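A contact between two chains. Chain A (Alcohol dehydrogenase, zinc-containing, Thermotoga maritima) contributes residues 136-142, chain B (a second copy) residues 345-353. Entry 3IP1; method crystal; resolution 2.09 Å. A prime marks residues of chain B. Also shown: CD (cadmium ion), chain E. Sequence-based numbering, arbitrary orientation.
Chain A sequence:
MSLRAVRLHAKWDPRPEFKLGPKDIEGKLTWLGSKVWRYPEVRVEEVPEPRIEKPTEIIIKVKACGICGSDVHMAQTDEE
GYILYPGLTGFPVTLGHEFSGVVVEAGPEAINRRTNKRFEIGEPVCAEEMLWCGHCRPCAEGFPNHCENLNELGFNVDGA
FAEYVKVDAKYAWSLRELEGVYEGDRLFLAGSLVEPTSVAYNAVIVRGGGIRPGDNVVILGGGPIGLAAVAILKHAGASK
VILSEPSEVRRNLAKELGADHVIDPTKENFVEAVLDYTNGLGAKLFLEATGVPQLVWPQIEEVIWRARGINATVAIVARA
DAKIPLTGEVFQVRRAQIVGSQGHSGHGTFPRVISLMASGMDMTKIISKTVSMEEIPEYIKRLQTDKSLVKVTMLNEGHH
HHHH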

# COMPACT_ATOMS: atom_id res chain seq x y z
N CYS A 136 16.39 -17.31 7.33
CA CYS A 136 15.71 -17.96 6.21
C CYS A 136 15.13 -16.90 5.25
O CYS A 136 15.12 -15.71 5.57
N ARG A 137 14.67 -17.33 4.09
CA ARG A 137 14.10 -16.38 3.13
C ARG A 137 12.94 -15.55 3.69
O ARG A 137 12.99 -14.31 3.63
N PRO A 138 11.90 -16.20 4.27
CA PRO A 138 10.85 -15.35 4.90
C PRO A 138 11.38 -14.37 5.95
O PRO A 138 10.94 -13.23 5.96
N CYS A 139 12.30 -14.80 6.82
CA CYS A 139 12.91 -13.86 7.79
C CYS A 139 13.66 -12.71 7.09
O CYS A 139 13.46 -11.53 7.41
N ALA A 140 14.48 -13.05 6.10
CA ALA A 140 15.24 -12.05 5.37
C ALA A 140 14.36 -11.10 4.56
O ALA A 140 14.79 -10.01 4.24
N GLU A 141 13.14 -11.51 4.22
CA GLU A 141 12.19 -10.59 3.55
C GLU A 141 11.33 -9.84 4.56
O GLU A 141 10.48 -9.06 4.17
N GLY A 142 11.56 -10.08 5.86
CA GLY A 142 10.86 -9.37 6.94
C GLY A 142 9.52 -9.96 7.35
O GLY A 142 8.65 -9.24 7.88
N SER B 345 19.79 -4.43 0.63
CA SER B 345 19.38 -5.54 1.49
C SER B 345 17.87 -5.59 1.74
O SER B 345 17.15 -4.63 1.49
N GLY B 346 17.41 -6.74 2.22
CA GLY B 346 16.03 -6.92 2.63
C GLY B 346 15.02 -7.04 1.51
O GLY B 346 15.38 -6.96 0.34
N HIS B 347 13.76 -7.23 1.91
CA HIS B 347 12.59 -7.22 1.01
C HIS B 347 12.64 -8.24 -0.14
O HIS B 347 11.87 -8.15 -1.09
N GLY B 348 13.54 -9.21 -0.04
CA GLY B 348 13.71 -10.21 -1.10
C GLY B 348 14.18 -9.57 -2.40
O GLY B 348 13.86 -10.06 -3.50
N THR B 349 14.93 -8.49 -2.28
CA THR B 349 15.43 -7.78 -3.45
C THR B 349 16.52 -8.59 -4.17
O THR B 349 16.43 -8.77 -5.37
N PHE B 350 17.52 -9.08 -3.44
CA PHE B 350 18.56 -9.92 -4.06
C PHE B 350 17.99 -11.08 -4.89
O PHE B 350 18.31 -11.18 -6.08
N PRO B 351 17.14 -11.95 -4.28
CA PRO B 351 16.67 -13.09 -5.06
C PRO B 351 15.83 -12.69 -6.27
O PRO B 351 15.93 -13.33 -7.30
N ARG B 352 15.01 -11.65 -6.15
CA ARG B 352 14.21 -11.24 -7.29
C ARG B 352 15.07 -10.72 -8.43
O ARG B 352 14.74 -10.92 -9.60
N VAL B 353 16.17 -10.03 -8.09
CA VAL B 353 17.07 -9.53 -9.12
C VAL B 353 17.72 -10.74 -9.79
O VAL B 353 17.83 -10.78 -11.02

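This is a small, water-mediated contact in which an intrachain Arg–Glu salt bridge, between a short helix of chain A and the residue that follows it, packs against a glycine-rich turn and the start of a helix in chain B; no direct hydrogen bond crosses it, and 270 Å² is buried in all.

Glu141 has the largest covered area. Its CA-to-CB bond runs sideways; chi1 m brings Glu141 CG to 3.4 Å from Gly348′ N, and chi2 t sets the carboxylate beyond it. Gly348′, at the N-cap position with phi/psi 64/30, leaves room for this approach: an ideal CB on Gly348′ would lie 2.6 Å from the Glu141 carboxylate carbon, a clash.

The carboxylate is held from its own chain, since Arg137 NE donates to Glu141 OE2 at 2.5 Å with an angle of 165°, forming the salt bridge. Arg137 also starts sideways, but chi1 t, an off-rotamer chi2 of 141° and chi3 t bring its end nearer chain B. There Pro351′, whose CA-to-CB bond points toward chain A, covers one guanidinium face, with Arg137 NH1 and Pro351′ CB 3.5 Å apart.

Arg352′ (m, t, t, chi4 88°) folds back on its own turn: its NH1 donates to His347′ O at 2.7 Å and, weakly, to Gly348′ O at 3.2 Å. Its NH2 lies 4.0 Å from Glu141 OE1, but that oxygen is well out of the guanidinium plane, so the pairing is one of charge alone. Water 2 supplies the hydrogen-bonded link, donating to Glu141 OE1 (2.5 Å) and accepting from Arg352′ NH2 (3.0 Å).

Water 1 joins the backbones, donating to Ala140 O (2.8 Å) and accepting from Gly348′ N (2.9 Å). The CA-to-CB bond of His347′ points away.

Outside the contact, Cys136 SG and Cys139 SG each bind the cadmium CD at 2.5 Å, while Cys136 SG also caps the helix by accepting from Cys139 N at 3.5 Å.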

# COMPACT_ATOMS: atom_id res chain seq x y z
CB CYS A 136 14.65 -18.95 6.67
SG CYS A 136 13.18 -18.13 7.32
CB ARG A 137 13.74 -17.07 1.80
CG ARG A 137 13.03 -16.15 0.82
CD ARG A 137 13.50 -16.42 -0.58
NE ARG A 137 12.88 -15.52 -1.55
CZ ARG A 137 13.01 -15.65 -2.86
NH1 ARG A 137 13.75 -16.64 -3.37
NH2 ARG A 137 12.40 -14.80 -3.67
CB PRO A 138 9.88 -16.37 5.51
CG PRO A 138 9.94 -17.52 4.55
CD PRO A 138 11.45 -17.61 4.18
CB CYS A 139 13.82 -14.60 8.80
SG CYS A 139 12.92 -15.48 10.16
CB ALA A 140 16.29 -12.71 4.47
CB GLU A 141 11.31 -11.31 2.49
CG GLU A 141 12.11 -11.95 1.34
CD GLU A 141 11.26 -12.66 0.25
OE1 GLU A 141 10.02 -12.48 0.21
OE2 GLU A 141 11.84 -13.42 -0.56
CB SER B 345 20.12 -5.42 2.85
OG SER B 345 21.53 -5.57 2.66
CB HIS B 347 12.37 -5.80 0.45
CG HIS B 347 12.61 -4.72 1.46
ND1 HIS B 347 11.66 -4.33 2.38
CD2 HIS B 347 13.71 -3.96 1.71
CE1 HIS B 347 12.16 -3.38 3.15
NE2 HIS B 347 13.40 -3.14 2.77
CB THR B 349 15.89 -6.36 -3.08
OG1 THR B 349 14.73 -5.58 -2.77
CG2 THR B 349 16.66 -5.71 -4.21
CB PHE B 350 19.61 -10.42 -3.04
CG PHE B 350 20.92 -9.68 -3.09
CD1 PHE B 350 20.97 -8.29 -2.94
CD2 PHE B 350 22.12 -10.36 -3.30
CE1 PHE B 350 22.21 -7.59 -3.00
CE2 PHE B 350 23.34 -9.66 -3.35
CZ PHE B 350 23.38 -8.28 -3.21
CB PRO B 351 15.81 -13.88 -4.05
CG PRO B 351 15.49 -12.92 -2.96
CD PRO B 351 16.67 -12.01 -2.88
CB ARG B 352 13.18 -10.21 -6.90
CG ARG B 352 12.04 -10.79 -6.10
CD ARG B 352 10.90 -9.79 -6.00
NE ARG B 352 9.83 -10.26 -5.12
CZ ARG B 352 9.80 -10.05 -3.81
NH1 ARG B 352 10.78 -9.38 -3.21
NH2 ARG B 352 8.79 -10.49 -3.08
CB VAL B 353 18.15 -8.58 -8.54
CG1 VAL B 353 19.29 -8.36 -9.54
CG2 VAL B 353 17.54 -7.21 -8.12
CD CD E . 13.52 -17.85 9.76
O HOH W 1 15.71 -10.17 1.61
O HOH W 2 9.22 -10.18 -0.14